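Local coordinates for protein enterotoxin type A (Staphylococcus aureus, PDB 1DYQ) that activates T cells as a superantigen by binding MHC class II molecules and T-cell receptors, and causes staphylococcal food poisoning, at residues N26-Q29 and I30-N34. The protein carries 3 engineered substitutions. Numbering follows the deposited sequence.
Sequences NLKQ and IYYYN
Backbone bonds run from I30 N to N26 O and from Y31 N to L27 O (3.0 Å), the i to i+4 pattern of an alpha-helix. The next bond, Y32 N to K28 O, is weak because its hydrogen points well off the acceptor (121°), whereas Y33 N to Q29 O, at 2.9 Å, is straighter. L27 and Y31, one turn apart, lie side by side and point the same way, with CD2 of L27 4.0 Å from CE2 of Y31. On another side of the helix, K28 is fully extended with CG anti to its backbone N (chi1 -173°), which carries the chain past two tyrosines. Its CE comes within 3.5 Å of Y33 OH and also lies 4.0 Å from Y32 CD2, obliquely to both rings. Y32 CD2 in turn sits over one face of the Y33 ring, 3.6 Å above its plane and offset toward the rim, while Q29 CA approaches that ring at its edge. This N-terminal helix, 23-32, packs beside helix 153-168 in the two-domain superantigen fold, an OB-fold domain followed by a beta-grasp domain. Y32 ties the two helices together, its OH bonding to E166 and its backbone O to R162 NH1; elsewhere in the chain, K28 NZ bonds to N172 and Y31 OH to Y214. N34 ND2 donates to I30 O at 2.9 Å, reaching it 35° out of the carbonyl plane, and N34 OD1 accepts from K36 NZ.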
ATOM      1  N   ASN A  26       5.008  -2.110  14.149  1.00 11.87           N
ATOM      2  CA  ASN A  26       3.983  -2.557  13.202  1.00 11.40           C
ATOM      3  C   ASN A  26       4.165  -1.894  11.837  1.00 12.88           C
ATOM      4  O   ASN A  26       4.009  -2.531  10.804  1.00 13.18           O
ATOM      5  CB  ASN A  26       2.583  -2.338  13.703  1.00 11.84           C
ATOM      6  CG  ASN A  26       2.231  -3.199  14.923  1.00 13.59           C
ATOM      7  OD1 ASN A  26       2.865  -4.256  15.075  1.00 15.83           O
ATOM      8  ND2 ASN A  26       1.256  -2.769  15.667  1.00 15.89           N
ATOM      9  N   LEU A  27       4.453  -0.578  11.842  1.00 12.78           N
ATOM     10  CA  LEU A  27       4.652   0.105  10.556  1.00 13.68           C
ATOM     11  C   LEU A  27       5.832  -0.428   9.806  1.00 10.67           C
ATOM     12  O   LEU A  27       5.817  -0.617   8.581  1.00 11.26           O
ATOM     13  CB  LEU A  27       4.833   1.627  10.821  1.00 12.48           C
ATOM     14  CG  LEU A  27       3.531   2.388  11.015  1.00 14.05           C
ATOM     15  CD1 LEU A  27       3.779   3.679  11.806  1.00 13.81           C
ATOM     16  CD2 LEU A  27       2.856   2.667   9.694  1.00 15.01           C
ATOM     17  N   LYS A  28       6.970  -0.692  10.509  1.00 10.49           N
ATOM     18  CA  LYS A  28       8.124  -1.245   9.851  1.00 10.95           C
ATOM     19  C   LYS A  28       7.854  -2.623   9.267  1.00 12.68           C
ATOM     20  O   LYS A  28       8.240  -2.965   8.177  1.00 12.79           O
ATOM     21  CB  LYS A  28       9.327  -1.338  10.814  1.00 12.69           C
ATOM     22  CG  LYS A  28      10.597  -1.747  10.094  1.00 13.19           C
ATOM     23  CD  LYS A  28      11.807  -1.604  11.036  1.00 14.41           C
ATOM     24  CE  LYS A  28      13.040  -2.186  10.357  1.00 17.32           C
ATOM     25  NZ  LYS A  28      14.215  -2.183  11.291  1.00 19.39           N
ATOM     26  N   GLN A  29       7.074  -3.430  10.077  1.00 12.14           N
ATOM     27  CA  GLN A  29       6.741  -4.760   9.528  1.00 11.58           C
ATOM     28  C   GLN A  29       5.891  -4.661   8.274  1.00 10.25           C
ATOM     29  O   GLN A  29       6.194  -5.341   7.285  1.00 11.75           O
ATOM     30  CB  GLN A  29       5.960  -5.541  10.621  1.00 12.21           C
ATOM     31  CG  GLN A  29       5.519  -6.923  10.065  1.00 13.10           C
ATOM     32  CD  GLN A  29       4.725  -7.674  11.133  1.00 15.49           C
ATOM     33  OE1 GLN A  29       4.018  -7.094  11.919  1.00 17.15           O
ATOM     34  NE2 GLN A  29       4.895  -9.004  11.139  1.00 16.17           N
ATOM     35  N   ILE A  30       4.861  -3.823   8.289  1.00 11.77           N
ATOM     36  CA  ILE A  30       3.913  -3.807   7.156  1.00 13.05           C
ATOM     37  C   ILE A  30       4.489  -3.172   5.932  1.00 12.41           C
ATOM     38  O   ILE A  30       4.121  -3.493   4.802  1.00 14.87           O
ATOM     39  CB  ILE A  30       2.567  -3.221   7.571  1.00 17.39           C
ATOM     40  CG1 ILE A  30       1.407  -3.681   6.692  1.00 21.68           C
ATOM     41  CG2 ILE A  30       2.605  -1.696   7.575  1.00 16.43           C
ATOM     42  CD1 ILE A  30       1.661  -4.792   5.751  1.00 28.82           C
ATOM     43  N   TYR A  31       5.527  -2.280   6.080  1.00 11.06           N
ATOM     44  CA  TYR A  31       6.153  -1.711   4.883  1.00  9.79           C
ATOM     45  C   TYR A  31       7.511  -2.234   4.575  1.00 11.17           C
ATOM     46  O   TYR A  31       8.098  -1.850   3.510  1.00 13.10           O
ATOM     47  CB  TYR A  31       6.217  -0.149   5.058  1.00 10.91           C
ATOM     48  CG  TYR A  31       4.840   0.440   4.931  1.00  9.14           C
ATOM     49  CD1 TYR A  31       4.202   0.418   3.669  1.00 10.09           C
ATOM     50  CD2 TYR A  31       4.155   1.027   5.970  1.00  9.96           C
ATOM     51  CE1 TYR A  31       2.934   0.939   3.524  1.00 11.19           C
ATOM     52  CE2 TYR A  31       2.902   1.553   5.833  1.00 11.13           C
ATOM     53  CZ  TYR A  31       2.262   1.496   4.597  1.00  9.73           C
ATOM     54  OH  TYR A  31       1.030   2.039   4.424  1.00 11.94           O
ATOM     55  N   TYR A  32       8.121  -3.125   5.349  1.00 11.61           N
ATOM     56  CA  TYR A  32       9.461  -3.606   5.093  1.00 12.20           C
ATOM     57  C   TYR A  32       9.660  -5.105   5.336  1.00 11.04           C
ATOM     58  O   TYR A  32      10.546  -5.675   4.730  1.00 14.36           O
ATOM     59  CB  TYR A  32      10.430  -2.792   5.975  1.00 14.01           C
ATOM     60  CG  TYR A  32      11.893  -2.936   5.662  1.00 16.40           C
ATOM     61  CD1 TYR A  32      12.420  -2.478   4.465  1.00 17.60           C
ATOM     62  CD2 TYR A  32      12.751  -3.480   6.618  1.00 18.02           C
ATOM     63  CE1 TYR A  32      13.786  -2.597   4.203  1.00 20.48           C
ATOM     64  CE2 TYR A  32      14.112  -3.600   6.355  1.00 20.24           C
ATOM     65  CZ  TYR A  32      14.599  -3.174   5.150  1.00 22.17           C
ATOM     66  OH  TYR A  32      15.957  -3.300   4.902  1.00 25.41           O
ATOM     67  N   TYR A  33       8.777  -5.710   6.136  1.00 12.72           N
ATOM     68  CA  TYR A  33       8.906  -7.172   6.369  1.00 13.34           C
ATOM     69  C   TYR A  33       7.577  -7.852   5.983  1.00 14.51           C
ATOM     70  O   TYR A  33       7.234  -8.909   6.529  1.00 19.26           O
ATOM     71  CB  TYR A  33       9.199  -7.451   7.825  1.00 14.33           C
ATOM     72  CG  TYR A  33      10.508  -6.913   8.365  1.00 14.48           C
ATOM     73  CD1 TYR A  33      11.712  -7.228   7.782  1.00 15.69           C
ATOM     74  CD2 TYR A  33      10.490  -6.095   9.494  1.00 15.75           C
ATOM     75  CE1 TYR A  33      12.909  -6.732   8.299  1.00 15.59           C
ATOM     76  CE2 TYR A  33      11.685  -5.625  10.040  1.00 17.64           C
ATOM     77  CZ  TYR A  33      12.858  -5.936   9.421  1.00 16.62           C
ATOM     78  OH  TYR A  33      14.052  -5.481   9.980  1.00 19.98           O
ATOM     79  N   ASN A  34       6.910  -7.320   4.999  1.00 12.28           N
ATOM     80  CA  ASN A  34       5.586  -7.798   4.599  1.00 11.95           C
ATOM     81  C   ASN A  34       5.648  -8.999   3.650  1.00 13.14           C
ATOM     82  O   ASN A  34       6.674  -9.490   3.243  1.00 16.08           O
ATOM     83  CB  ASN A  34       4.777  -6.670   3.985  1.00 12.41           C
ATOM     84  CG  ASN A  34       5.348  -6.077   2.723  1.00 12.97           C
ATOM     85  OD1 ASN A  34       6.040  -6.728   1.948  1.00 15.42           O
ATOM     86  ND2 ASN A  34       5.020  -4.803   2.430  1.00 13.50           N
TER